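Local atomic coordinates of catalytic domain of the nuclear inclusion protein A (nia) (Tobacco etch virus, PDB entry 1LVM), a protein that acts as a chymotrypsin-like cysteine protease of family C4, cleaving specific peptide sequences and probably processing the viral polyprotein. Residues A[88-93]-A[172-177]; A[38-43]-A[49-54]; A[145-150]-A[222-227]; A[137-142]-A[185-190]; A[83-88]-A[192-197]. The protein carries 1 engineered substitution. All coordinates share one frame; numbering follows the deposited sequence.

Contact 1: A[88-93]-A[172-177]; sequences RDMIII and VGIHSA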
# COMPACT_ATOMS: atom_id res chain seq x y z
N ARG A 88 -1.83 12.72 1.71
CA ARG A 88 -1.14 11.40 1.97
C ARG A 88 -0.78 10.76 0.62
O ARG A 88 -1.43 11.01 -0.39
CB ARG A 88 -2.09 10.36 2.66
CG ARG A 88 -2.31 10.62 4.17
CD ARG A 88 -3.29 9.68 4.85
NE ARG A 88 -2.96 9.47 6.30
CZ ARG A 88 -3.37 10.29 7.25
NH1 ARG A 88 -4.10 11.33 6.92
NH2 ARG A 88 -3.08 10.07 8.54
N ASP A 89 0.23 9.91 0.63
CA ASP A 89 0.59 9.15 -0.58
C ASP A 89 -0.35 7.94 -0.63
O ASP A 89 0.11 6.76 -0.60
CB ASP A 89 2.04 8.68 -0.47
CG ASP A 89 2.49 7.83 -1.67
OD1 ASP A 89 1.99 8.05 -2.81
OD2 ASP A 89 3.36 6.92 -1.43
N MET A 90 -1.63 8.20 -0.81
CA MET A 90 -2.60 7.09 -0.88
C MET A 90 -3.74 7.42 -1.81
O MET A 90 -4.23 8.57 -1.83
CB MET A 90 -3.18 6.77 0.55
CG MET A 90 -3.98 5.42 0.57
SD MET A 90 -4.69 5.07 2.19
CE MET A 90 -3.22 4.31 2.89
N ILE A 91 -4.18 6.45 -2.58
CA ILE A 91 -5.29 6.76 -3.50
C ILE A 91 -6.11 5.49 -3.63
O ILE A 91 -5.60 4.40 -3.38
CB ILE A 91 -4.66 7.15 -4.91
CG1 ILE A 91 -5.73 7.73 -5.90
CG2 ILE A 91 -3.96 5.92 -5.57
CD1 ILE A 91 -5.06 8.27 -7.18
N ILE A 92 -7.38 5.62 -3.97
CA ILE A 92 -8.16 4.36 -4.18
C ILE A 92 -8.60 4.35 -5.62
O ILE A 92 -9.12 5.34 -6.11
CB ILE A 92 -9.42 4.28 -3.30
CG1 ILE A 92 -9.05 4.51 -1.85
CG2 ILE A 92 -10.12 2.89 -3.53
CD1 ILE A 92 -10.30 4.70 -0.91
N ILE A 93 -8.31 3.25 -6.30
CA ILE A 93 -8.73 3.06 -7.71
C ILE A 93 -9.99 2.22 -7.73
O ILE A 93 -10.07 1.18 -7.02
CB ILE A 93 -7.70 2.23 -8.42
CG1 ILE A 93 -6.37 2.95 -8.41
CG2 ILE A 93 -8.12 1.92 -9.86
CD1 ILE A 93 -5.25 2.02 -8.95
N VAL A 172 -2.48 -1.02 9.00
CA VAL A 172 -2.38 0.33 9.52
C VAL A 172 -1.71 1.30 8.54
O VAL A 172 -1.54 2.50 8.86
CB VAL A 172 -1.62 0.38 10.89
CG1 VAL A 172 -2.38 -0.48 11.94
CG2 VAL A 172 -0.10 -0.09 10.71
N GLY A 173 -1.29 0.79 7.40
CA GLY A 173 -0.70 1.69 6.39
C GLY A 173 -0.08 0.97 5.25
O GLY A 173 -0.15 -0.29 5.21
N ILE A 174 0.56 1.71 4.32
CA ILE A 174 1.21 1.08 3.20
C ILE A 174 2.61 1.61 3.02
O ILE A 174 2.85 2.78 3.21
CB ILE A 174 0.41 1.29 1.84
CG1 ILE A 174 0.30 2.81 1.51
CG2 ILE A 174 -1.05 0.70 2.00
CD1 ILE A 174 -0.48 2.95 0.11
N HIS A 175 3.54 0.76 2.62
CA HIS A 175 4.92 1.24 2.50
C HIS A 175 5.02 2.34 1.43
O HIS A 175 4.46 2.21 0.35
CB HIS A 175 5.85 0.10 2.11
CG HIS A 175 7.28 0.55 1.97
ND1 HIS A 175 7.96 1.15 3.01
CD2 HIS A 175 8.11 0.59 0.90
CE1 HIS A 175 9.14 1.55 2.58
NE2 HIS A 175 9.25 1.23 1.31
N SER A 176 5.79 3.40 1.70
CA SER A 176 5.92 4.49 0.70
C SER A 176 7.33 4.91 0.36
O SER A 176 7.71 5.06 -0.83
CB SER A 176 5.22 5.79 1.17
OG SER A 176 3.83 5.73 1.03
N ALA A 177 8.16 5.06 1.38
CA ALA A 177 9.45 5.69 1.02
C ALA A 177 10.59 5.42 1.99
O ALA A 177 10.39 4.83 3.03
CB ALA A 177 9.19 7.25 0.97

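Contact 2: A[38-43]-A[49-54]; sequences TSLYGI and IITNKH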
# COMPACT_ATOMS: atom_id res chain seq x y z
N THR A 38 6.19 2.38 -13.97
CA THR A 38 6.26 2.42 -12.51
C THR A 38 5.54 1.21 -11.97
O THR A 38 4.37 1.01 -12.29
CB THR A 38 5.56 3.67 -11.99
OG1 THR A 38 6.25 4.82 -12.48
CG2 THR A 38 5.52 3.70 -10.48
N SER A 39 6.21 0.40 -11.15
CA SER A 39 5.56 -0.78 -10.59
C SER A 39 5.59 -0.71 -9.07
O SER A 39 6.56 -0.25 -8.48
CB SER A 39 6.28 -2.05 -11.03
OG SER A 39 6.07 -2.34 -12.40
N LEU A 40 4.54 -1.19 -8.45
CA LEU A 40 4.43 -1.22 -7.01
C LEU A 40 3.16 -2.03 -6.69
O LEU A 40 2.50 -2.60 -7.60
CB LEU A 40 4.43 0.23 -6.39
CG LEU A 40 3.24 1.25 -6.37
CD1 LEU A 40 3.75 2.61 -6.75
CD2 LEU A 40 2.02 0.83 -7.14
N TYR A 41 2.82 -2.12 -5.42
CA TYR A 41 1.67 -2.94 -5.05
C TYR A 41 0.42 -2.20 -4.59
O TYR A 41 0.46 -1.02 -4.29
CB TYR A 41 2.09 -3.89 -3.93
CG TYR A 41 3.15 -4.85 -4.40
CD1 TYR A 41 4.50 -4.50 -4.41
CD2 TYR A 41 2.80 -6.11 -4.85
CE1 TYR A 41 5.50 -5.42 -4.86
CE2 TYR A 41 3.74 -7.02 -5.29
CZ TYR A 41 5.08 -6.70 -5.29
OH TYR A 41 5.97 -7.72 -5.63
N GLY A 42 -0.69 -2.91 -4.59
CA GLY A 42 -1.95 -2.35 -4.08
C GLY A 42 -2.69 -3.42 -3.29
O GLY A 42 -2.30 -4.59 -3.32
N ILE A 43 -3.73 -3.00 -2.55
CA ILE A 43 -4.50 -3.90 -1.71
C ILE A 43 -5.95 -3.89 -2.20
O ILE A 43 -6.61 -2.83 -2.22
CB ILE A 43 -4.47 -3.42 -0.25
CG1 ILE A 43 -3.02 -3.40 0.24
CG2 ILE A 43 -5.37 -4.36 0.64
CD1 ILE A 43 -2.74 -2.49 1.44
N ILE A 49 -8.89 -0.94 -5.39
CA ILE A 49 -7.50 -1.33 -5.15
C ILE A 49 -6.92 -0.07 -4.42
O ILE A 49 -6.98 1.05 -4.93
CB ILE A 49 -6.70 -1.57 -6.43
CG1 ILE A 49 -7.23 -2.84 -7.12
CG2 ILE A 49 -5.16 -1.78 -6.08
CD1 ILE A 49 -6.37 -3.29 -8.33
N ILE A 50 -6.38 -0.27 -3.24
CA ILE A 50 -5.83 0.84 -2.41
C ILE A 50 -4.36 0.80 -2.69
O ILE A 50 -3.75 -0.27 -2.58
CB ILE A 50 -6.05 0.56 -0.89
CG1 ILE A 50 -7.55 0.56 -0.57
CG2 ILE A 50 -5.34 1.69 -0.03
CD1 ILE A 50 -7.93 -0.31 0.55
N THR A 51 -3.78 1.93 -3.08
CA THR A 51 -2.35 1.93 -3.44
C THR A 51 -1.75 3.32 -3.25
O THR A 51 -2.41 4.24 -2.68
CB THR A 51 -2.13 1.38 -4.87
OG1 THR A 51 -0.74 1.22 -5.11
CG2 THR A 51 -2.73 2.36 -5.99
N ASN A 52 -0.51 3.48 -3.68
CA ASN A 52 0.16 4.78 -3.49
C ASN A 52 -0.31 5.81 -4.52
O ASN A 52 -0.45 5.49 -5.69
CB ASN A 52 1.67 4.62 -3.69
CG ASN A 52 2.27 3.60 -2.76
OD1 ASN A 52 2.23 2.38 -3.03
ND2 ASN A 52 2.82 4.08 -1.64
N LYS A 53 -0.52 7.06 -4.09
CA LYS A 53 -0.89 8.09 -5.00
C LYS A 53 0.24 8.28 -6.04
O LYS A 53 -0.05 8.60 -7.20
CB LYS A 53 -1.09 9.40 -4.18
CG LYS A 53 -1.87 10.50 -4.86
CD LYS A 53 -1.97 11.75 -3.98
CE LYS A 53 -3.10 11.66 -2.93
NZ LYS A 53 -3.03 12.85 -2.02
N HIS A 54 1.51 8.05 -5.69
CA HIS A 54 2.55 8.30 -6.68
C HIS A 54 2.56 7.34 -7.84
O HIS A 54 3.31 7.51 -8.77
CB HIS A 54 3.96 8.45 -6.04
CG HIS A 54 4.56 7.17 -5.61
ND1 HIS A 54 4.43 6.71 -4.32
CD2 HIS A 54 5.27 6.22 -6.29
CE1 HIS A 54 5.04 5.55 -4.23
NE2 HIS A 54 5.57 5.22 -5.41

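Contact 3: A[145-150]-A[222-227]; sequences GIFWKH and HKVFMD. Engineered in segment 222-227: Asp227 (natural residue Ser).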
# COMPACT_ATOMS: atom_id res chain seq x y z
N GLY A 145 1.89 12.75 11.66
CA GLY A 145 1.28 11.42 11.58
C GLY A 145 0.94 10.99 10.16
O GLY A 145 0.31 9.93 9.98
N ILE A 146 1.32 11.77 9.13
CA ILE A 146 1.01 11.32 7.75
C ILE A 146 1.89 10.12 7.41
O ILE A 146 1.40 9.01 7.05
CB ILE A 146 1.24 12.44 6.74
CG1 ILE A 146 0.29 13.59 7.07
CG2 ILE A 146 1.13 11.92 5.29
CD1 ILE A 146 -1.12 13.19 7.13
N PHE A 147 3.18 10.33 7.50
CA PHE A 147 4.11 9.24 7.32
C PHE A 147 4.45 8.74 8.73
O PHE A 147 4.51 9.53 9.70
CB PHE A 147 5.42 9.70 6.66
CG PHE A 147 5.29 9.99 5.21
CD1 PHE A 147 5.28 8.95 4.27
CD2 PHE A 147 5.24 11.32 4.76
CE1 PHE A 147 5.24 9.22 2.90
CE2 PHE A 147 5.18 11.60 3.40
CZ PHE A 147 5.18 10.55 2.46
N TRP A 148 4.64 7.42 8.85
CA TRP A 148 5.07 6.76 10.12
C TRP A 148 6.36 6.04 9.81
O TRP A 148 6.58 5.56 8.71
CB TRP A 148 4.04 5.77 10.65
CG TRP A 148 2.95 6.45 11.39
CD1 TRP A 148 2.15 7.46 10.93
CD2 TRP A 148 2.54 6.19 12.74
NE1 TRP A 148 1.28 7.83 11.89
CE2 TRP A 148 1.49 7.07 13.02
CE3 TRP A 148 2.97 5.28 13.75
CZ2 TRP A 148 0.86 7.09 14.25
CZ3 TRP A 148 2.31 5.30 15.00
CH2 TRP A 148 1.28 6.20 15.23
N LYS A 149 7.26 6.00 10.79
CA LYS A 149 8.54 5.33 10.63
C LYS A 149 8.44 3.83 10.89
O LYS A 149 7.69 3.39 11.78
CB LYS A 149 9.55 5.89 11.69
CG LYS A 149 9.81 7.45 11.66
CD LYS A 149 10.87 7.91 12.81
CE LYS A 149 11.11 9.44 12.98
NZ LYS A 149 11.98 9.81 14.23
N HIS A 150 9.24 3.06 10.17
CA HIS A 150 9.29 1.65 10.44
C HIS A 150 10.70 1.22 10.12
O HIS A 150 11.40 1.93 9.39
CB HIS A 150 8.19 0.85 9.66
CG HIS A 150 8.54 0.51 8.25
ND1 HIS A 150 7.97 1.16 7.16
CD2 HIS A 150 9.40 -0.41 7.74
CE1 HIS A 150 8.47 0.65 6.04
NE2 HIS A 150 9.35 -0.31 6.37
N HIS A 222 7.61 16.28 4.92
CA HIS A 222 8.79 15.73 4.27
C HIS A 222 8.76 16.07 2.77
O HIS A 222 7.69 16.08 2.16
CB HIS A 222 8.78 14.18 4.35
CG HIS A 222 9.12 13.61 5.71
ND1 HIS A 222 10.41 13.23 6.04
CD2 HIS A 222 8.33 13.24 6.76
CE1 HIS A 222 10.40 12.65 7.23
NE2 HIS A 222 9.16 12.65 7.69
N LYS A 223 9.92 16.36 2.18
CA LYS A 223 9.95 16.55 0.74
C LYS A 223 10.26 15.12 0.22
O LYS A 223 11.23 14.47 0.65
CB LYS A 223 11.07 17.51 0.34
CG LYS A 223 11.00 18.00 -1.09
CD LYS A 223 12.27 18.78 -1.43
CE LYS A 223 12.15 19.46 -2.77
NZ LYS A 223 13.32 20.34 -3.00
N VAL A 224 9.42 14.61 -0.68
CA VAL A 224 9.62 13.30 -1.20
C VAL A 224 9.85 13.35 -2.72
O VAL A 224 9.08 13.97 -3.43
CB VAL A 224 8.37 12.35 -0.95
CG1 VAL A 224 8.82 10.86 -1.20
CG2 VAL A 224 7.82 12.56 0.49
N PHE A 225 10.93 12.72 -3.17
CA PHE A 225 11.23 12.69 -4.59
C PHE A 225 10.74 11.41 -5.23
O PHE A 225 10.72 10.36 -4.60
CB PHE A 225 12.72 12.78 -4.83
CG PHE A 225 13.32 14.06 -4.36
CD1 PHE A 225 13.67 14.23 -3.02
CD2 PHE A 225 13.52 15.13 -5.25
CE1 PHE A 225 14.20 15.44 -2.56
CE2 PHE A 225 14.05 16.36 -4.79
CZ PHE A 225 14.40 16.50 -3.45
N MET A 226 10.39 11.49 -6.51
CA MET A 226 9.95 10.33 -7.28
C MET A 226 11.07 9.29 -7.45
O MET A 226 10.80 8.09 -7.40
CB MET A 226 9.48 10.79 -8.66
CG MET A 226 8.26 11.67 -8.59
SD MET A 226 6.71 10.95 -7.79
CE MET A 226 6.18 12.33 -6.88
N ASP A 227 12.30 9.77 -7.68
CA ASP A 227 13.49 8.91 -7.87
C ASP A 227 14.60 9.34 -6.89
O ASP A 227 14.64 10.49 -6.48
CB ASP A 227 14.08 9.06 -9.30
CG ASP A 227 13.01 9.11 -10.40
OD1 ASP A 227 12.15 8.20 -10.47
OD2 ASP A 227 13.04 10.07 -11.22

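Contact 4: A[137-142]-A[185-190]; sequences SCTFPS and NYFTSV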
# COMPACT_ATOMS: atom_id res chain seq x y z
N SER A 137 8.72 -4.77 13.52
CA SER A 137 9.34 -3.49 13.89
C SER A 137 8.34 -2.68 14.75
O SER A 137 7.14 -2.89 14.62
CB SER A 137 9.61 -2.73 12.59
OG SER A 137 9.87 -1.35 12.79
N CYS A 138 8.81 -1.82 15.67
CA CYS A 138 7.87 -0.92 16.36
C CYS A 138 7.71 0.29 15.37
O CYS A 138 8.42 0.39 14.37
CB CYS A 138 8.41 -0.46 17.72
SG CYS A 138 8.39 -1.79 18.99
N THR A 139 6.78 1.18 15.66
CA THR A 139 6.51 2.31 14.76
C THR A 139 6.14 3.54 15.51
O THR A 139 5.57 3.45 16.62
CB THR A 139 5.37 1.90 13.74
OG1 THR A 139 5.24 2.90 12.73
CG2 THR A 139 4.03 1.68 14.44
N PHE A 140 6.49 4.69 14.92
CA PHE A 140 6.20 6.00 15.45
C PHE A 140 5.84 6.99 14.39
O PHE A 140 6.33 6.88 13.26
CB PHE A 140 7.42 6.57 16.21
CG PHE A 140 7.92 5.69 17.28
CD1 PHE A 140 8.80 4.64 16.95
CD2 PHE A 140 7.59 5.93 18.62
CE1 PHE A 140 9.34 3.85 17.95
CE2 PHE A 140 8.13 5.14 19.65
CZ PHE A 140 9.01 4.10 19.30
N PRO A 141 4.99 8.00 14.72
CA PRO A 141 4.68 8.96 13.65
C PRO A 141 5.86 9.87 13.37
O PRO A 141 6.60 10.25 14.29
CB PRO A 141 3.56 9.78 14.23
CG PRO A 141 3.90 9.79 15.69
CD PRO A 141 4.26 8.34 15.94
N SER A 142 6.02 10.22 12.12
CA SER A 142 7.03 11.21 11.74
C SER A 142 6.18 12.49 11.51
O SER A 142 5.37 12.53 10.59
CB SER A 142 7.72 10.82 10.45
OG SER A 142 8.59 11.88 10.09
N ASN A 185 12.83 3.96 7.16
CA ASN A 185 11.73 3.69 6.20
C ASN A 185 10.46 4.37 6.69
O ASN A 185 10.31 4.64 7.89
CB ASN A 185 11.54 2.18 6.02
CG ASN A 185 12.67 1.55 5.17
OD1 ASN A 185 12.95 0.35 5.25
ND2 ASN A 185 13.30 2.36 4.34
N TYR A 186 9.57 4.67 5.75
CA TYR A 186 8.36 5.37 6.08
C TYR A 186 7.14 4.77 5.35
O TYR A 186 7.23 4.46 4.17
CB TYR A 186 8.48 6.84 5.64
CG TYR A 186 9.58 7.63 6.43
CD1 TYR A 186 10.94 7.57 6.04
CD2 TYR A 186 9.25 8.37 7.54
CE1 TYR A 186 11.93 8.26 6.77
CE2 TYR A 186 10.25 9.07 8.29
CZ TYR A 186 11.57 9.01 7.89
OH TYR A 186 12.52 9.72 8.64
N PHE A 187 6.04 4.63 6.09
CA PHE A 187 4.83 4.18 5.42
C PHE A 187 3.78 5.28 5.57
O PHE A 187 3.85 6.15 6.45
CB PHE A 187 4.34 2.81 6.01
CG PHE A 187 3.77 2.85 7.42
CD1 PHE A 187 2.46 3.14 7.67
CD2 PHE A 187 4.61 2.47 8.53
CE1 PHE A 187 1.95 3.06 9.00
CE2 PHE A 187 4.12 2.38 9.82
CZ PHE A 187 2.78 2.67 10.07
N THR A 188 2.81 5.26 4.68
CA THR A 188 1.74 6.22 4.74
C THR A 188 0.67 5.57 5.59
O THR A 188 0.22 4.44 5.31
CB THR A 188 1.19 6.48 3.32
OG1 THR A 188 2.22 7.10 2.53
CG2 THR A 188 -0.04 7.35 3.37
N SER A 189 0.30 6.26 6.66
CA SER A 189 -0.70 5.78 7.56
C SER A 189 -2.14 5.74 6.98
O SER A 189 -2.55 6.54 6.10
CB SER A 189 -0.72 6.64 8.84
OG SER A 189 -1.09 7.99 8.52
N VAL A 190 -2.90 4.76 7.47
CA VAL A 190 -4.31 4.66 7.12
C VAL A 190 -4.90 5.90 7.82
O VAL A 190 -4.62 6.11 9.03
CB VAL A 190 -4.92 3.37 7.77
CG1 VAL A 190 -6.48 3.51 7.97
CG2 VAL A 190 -4.55 2.13 6.87

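Contact 5: A[83-88]-A[192-197]; sequences HLIDGR and KNFMEL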
# COMPACT_ATOMS: atom_id res chain seq x y z
N HIS A 83 -10.05 7.97 -6.12
CA HIS A 83 -10.44 8.75 -4.96
C HIS A 83 -9.15 9.10 -4.23
O HIS A 83 -8.40 8.23 -3.73
CB HIS A 83 -11.41 8.03 -3.99
CG HIS A 83 -11.60 8.78 -2.71
ND1 HIS A 83 -12.73 9.51 -2.42
CD2 HIS A 83 -10.78 8.92 -1.65
CE1 HIS A 83 -12.61 10.06 -1.22
NE2 HIS A 83 -11.43 9.71 -0.73
N LEU A 84 -8.86 10.38 -4.17
CA LEU A 84 -7.60 10.85 -3.53
C LEU A 84 -7.72 10.98 -2.02
O LEU A 84 -8.73 11.44 -1.55
CB LEU A 84 -7.24 12.27 -4.06
CG LEU A 84 -7.18 12.40 -5.57
CD1 LEU A 84 -7.08 13.88 -6.03
CD2 LEU A 84 -5.98 11.68 -5.98
N ILE A 85 -6.66 10.57 -1.29
CA ILE A 85 -6.61 10.75 0.14
C ILE A 85 -5.74 12.03 0.35
O ILE A 85 -4.52 12.10 0.11
CB ILE A 85 -5.91 9.53 0.86
CG1 ILE A 85 -6.56 8.18 0.42
CG2 ILE A 85 -6.04 9.71 2.41
CD1 ILE A 85 -7.99 8.04 0.88
N ASP A 86 -6.43 13.08 0.74
CA ASP A 86 -5.85 14.39 0.96
C ASP A 86 -4.55 14.39 1.76
O ASP A 86 -4.49 13.86 2.88
CB ASP A 86 -6.93 15.21 1.72
CG ASP A 86 -6.89 16.69 1.42
OD1 ASP A 86 -5.92 17.15 0.79
OD2 ASP A 86 -7.85 17.39 1.82
N GLY A 87 -3.51 14.98 1.20
CA GLY A 87 -2.26 15.12 1.92
C GLY A 87 -1.44 13.89 2.22
O GLY A 87 -0.43 14.04 2.90
N ARG A 88 -1.83 12.72 1.71
CA ARG A 88 -1.14 11.40 1.97
C ARG A 88 -0.78 10.76 0.62
O ARG A 88 -1.43 11.01 -0.39
CB ARG A 88 -2.09 10.36 2.66
CG ARG A 88 -2.31 10.62 4.17
CD ARG A 88 -3.29 9.68 4.85
NE ARG A 88 -2.96 9.47 6.30
CZ ARG A 88 -3.37 10.29 7.25
NH1 ARG A 88 -4.10 11.33 6.92
NH2 ARG A 88 -3.08 10.07 8.54
N LYS A 192 -7.88 8.54 9.43
CA LYS A 192 -9.04 8.34 10.30
C LYS A 192 -10.31 7.99 9.49
O LYS A 192 -10.51 8.50 8.38
CB LYS A 192 -9.27 9.63 11.08
CG LYS A 192 -10.40 9.57 12.03
CD LYS A 192 -10.56 10.97 12.66
CE LYS A 192 -11.62 11.01 13.74
NZ LYS A 192 -11.32 10.04 14.82
N ASN A 193 -11.13 7.10 10.06
CA ASN A 193 -12.41 6.66 9.48
C ASN A 193 -12.30 6.09 8.07
O ASN A 193 -13.18 6.27 7.18
CB ASN A 193 -13.42 7.80 9.57
CG ASN A 193 -13.75 8.16 11.03
OD1 ASN A 193 -13.57 7.33 11.93
ND2 ASN A 193 -14.20 9.38 11.28
N PHE A 194 -11.23 5.34 7.86
CA PHE A 194 -11.02 4.73 6.55
C PHE A 194 -12.05 3.68 6.25
O PHE A 194 -12.45 3.54 5.11
CB PHE A 194 -9.56 4.16 6.49
CG PHE A 194 -9.06 3.85 5.10
CD1 PHE A 194 -8.99 4.82 4.10
CD2 PHE A 194 -8.68 2.53 4.78
CE1 PHE A 194 -8.55 4.52 2.79
CE2 PHE A 194 -8.23 2.19 3.47
CZ PHE A 194 -8.16 3.15 2.48
N MET A 195 -12.49 2.90 7.25
CA MET A 195 -13.50 1.87 6.96
C MET A 195 -14.77 2.55 6.45
O MET A 195 -15.45 2.03 5.56
CB MET A 195 -13.83 1.02 8.19
CG MET A 195 -12.66 0.13 8.71
SD MET A 195 -11.89 -0.82 7.42
CE MET A 195 -13.28 -1.90 6.86
N GLU A 196 -15.10 3.71 7.01
CA GLU A 196 -16.31 4.44 6.53
C GLU A 196 -16.13 4.76 5.03
O GLU A 196 -17.02 4.58 4.19
CB GLU A 196 -16.50 5.77 7.30
CG GLU A 196 -17.88 6.42 7.03
CD GLU A 196 -18.99 5.48 7.47
OE1 GLU A 196 -20.06 5.50 6.83
OE2 GLU A 196 -18.78 4.70 8.45
N LEU A 197 -14.96 5.28 4.70
CA LEU A 197 -14.70 5.64 3.31
C LEU A 197 -14.83 4.44 2.36
O LEU A 197 -15.38 4.56 1.27
CB LEU A 197 -13.29 6.26 3.20
CG LEU A 197 -12.84 6.56 1.75
CD1 LEU A 197 -13.81 7.63 1.12
CD2 LEU A 197 -11.45 7.12 1.82

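Contact 1: A[88-93]-A[172-177]
Asp89 and Ser176 make the polar half of this contact, joining the loop before strand 91-94 to strand 171-179. Ser176 OG donates to Asp89 OD2 at 2.8 Å, reaching the carboxylate oxygen on its anti side, 19° out of the carboxylate plane. Asp89 can meet it because its carboxylate is swung away from its own backbone N (chi1 178°) at the centre of an inverse gamma turn. The same serine hydroxyl also bonds to Thr188 OG1. The carboxylate has further partners: OD2 takes a bond from Asn52 ND2 and OD1 one from the backbone N of His54, so both of its oxygens are held in a buried place and its rotation is largely fixed. Those bonds to the segment carrying His54 are consistent with the Asp of a chymotrypsin-like catalytic triad.

The apolar half rests on one pair. Met90 runs out extended and bends only at its last torsion (chi3 -84°), which carries CE to 4.1 Å from Ile174 CG1; the two side chains meet at a slant. The methyl Ile174 CD1 packs against Asp89 O, 3.9 Å away, as well as against the Met90 methyl CE.

Around this patch, Met90 also touches Ile50 of strand 48-51 and Phe194 of helix 194-199, while strand 185-189 borders Asp89 through Thr188; the contact thus lies where the two barrels face each other.

Contact 2: A[38-43]-A[49-54]
The imidazole of His54 meets Leu40 obliquely: the methyl Leu40 CD1 comes to 3.5 Å from His54 NE2, with the side chains crossing at a slant, while an aromatic side chain of the bound peptide stacks on the ring. The other flat group, the Asn52 amide, turns its oxygen to the same leucine, Asn52 OD1 lying 3.7 Å from Leu40 CG; its ND2 bonds instead to Asp89 OD2 and His175 O. The first torsion of Leu40 (chi1 77°) swings CG toward 49-54, where CD1 meets the histidine and Leu40 CD2 lies 3.4 Å from Thr51 OG1.

Farther along, strands 36-45 and 48-51 form an antiparallel hairpin. Ile43 and Ile50 are a hydrogen-bonded pair: Ile43 N to Ile50 O is 2.7 Å, and Ile50 N to Ile43 O is 2.8 Å. Their side chains stand on one face of the sheet, whereas Thr51 points to the other. On the Thr51 face Gly42 has no room for a CB, which would run into Ile49 CG2 and crowd Thr51 CB.

Where the backbone pairing gives out, Thr51 OG1 supplies a bond of its own to Tyr41 O at 2.7 Å, coming from above the carbonyl plane. A buried threonine hydroxyl thus finds its acceptor in the Tyr41 carbonyl. Leu40 gives His54 an apolar contact without a hydrogen bond, and His54 ND1 is bonded elsewhere, consistent with the catalytic histidine of a chymotrypsin-like protease.

Contact 3: A[145-150]-A[222-227]
Phe147 pushes its ring outward from strand 147-150 of the C-terminal barrel and overlaps Val224 and His222 of the strand 222-225, half of the small antiparallel hairpin 216-219/222-225. Beside Val224 the contact is purely apolar: the methyl Val224 CG2 sits 3.9 Å from Phe147 CZ, and the two side chains approach from opposite directions. His222 crosses the phenyl at a slant, the planes turned by 80° with centroids 5.8 Å apart. Phe147 keeps CG beside its backbone N (chi1 -74°), which sends the ring toward the hairpin and sets its CD2-CE2-CZ side against both residues.

Both ring nitrogens of the histidine are engaged. Its NE2 bonds to Ser142 OG of strand 130-142, and its ND1 to the backbone of the bound peptide, so Phe147 packs behind a residue that bonds the bound peptide. Val224 and Phe225 pair in a parallel ladder with the peptide, and Val224 also touches an aromatic side chain of it; the hairpin thus lies along the peptide-binding groove, with Phe147 on its barrel side. At the closest point of the two rings, Phe147 CD2 comes to 4.2 Å from His222 CD2.

Contact 4: A[137-142]-A[185-190]
Strands 130-142 and 185-189 flank strand 147-150 in the C-terminal six-stranded barrel, and they touch across it through side chains alone, with no hydrogen bond between them. Thr139 meets Phe187 at about a right angle: OG1 lies near the plane of the ring, at its edge, 3.2 Å from Phe187 CE2. The threonine sets OG1 opposite its backbone N (chi1 -171°), which carries it to the ring edge; its hydrogen-bond partner is Lys149 O on the intervening strand, so the hydroxyl satisfies a carbonyl while brushing the aromatic edge. Phe187 in turn meets the ring of Trp148.

Ser142 meets Tyr186 differently: its CB, not OG, stands at the edge of the tyrosine ring, in plane, 3.8 Å from Tyr186 CE2. The His222 ring also meets Tyr186 edge-to-face. The tyrosine hydroxyl reaches past all of this to bond an acidic side chain of the bound peptide.

So Thr139 and Phe187 pack toward the barrel interior, while Tyr186 and His222 line the peptide site, with Ser142 behind them as a second-shell partner. The arrangement belongs to the C-terminal barrel of the chymotrypsin-like fold, which here supplies Tyr186 to the peptide site.

Contact 5: A[83-88]-A[192-197]
His83 and Leu197 each carry CG on the side away from the backbone N (chi1 171° and 175°), and so extend toward each other from strand 81-84 and helix 194-199. The methyl Leu197 CD1 lands over one face of the imidazole, 3.9 Å from its centroid and 28° off the normal, a CH-pi contact; the other methyl, CD2, lies 3.6 Å from His83 NE2. His83 ND1 bonds to the backbone N of Gln205, which helps fix the ring that takes the leucine.

Ile85 completes the patch. Its CD1 is 3.7 Å from Leu197 CD2 and 4.0 Å from Phe194 CE1, reaching the phenyl at its edge near the ring plane, and it also stands at the edge of the His83 imidazole.

Ile92 of strand 91-94 packs on both helix residues from beside this patch. A short helix following the last strand of the second barrel and leaning back on the first is consistent with the two-barrel chymotrypsin-like architecture.

In the fold
All five contacts are largely buried, but they differ in place. Contacts 1 and 2 lie nearest the centre of the chain, 7 Å apart between centres, and are the polar ones: carboxylate, hydroxyl and backbone bonds gather there, tied by Asp89 to Asn52 and Ile91 to Thr51. Contacts 3 and 4 sit farther out in the second barrel, lie on adjoining strands, 147-150 beside both 130-142 and 185-189, and put side chains against aromatic rings; His222, Val224 and Tyr186 reach the peptide. Contact 5 is equally distant from the centre yet apolar, pressing the helix on the first barrel. Contact 1 alone joins the first barrel, through the loop before strand 91-94, to a strand of the second.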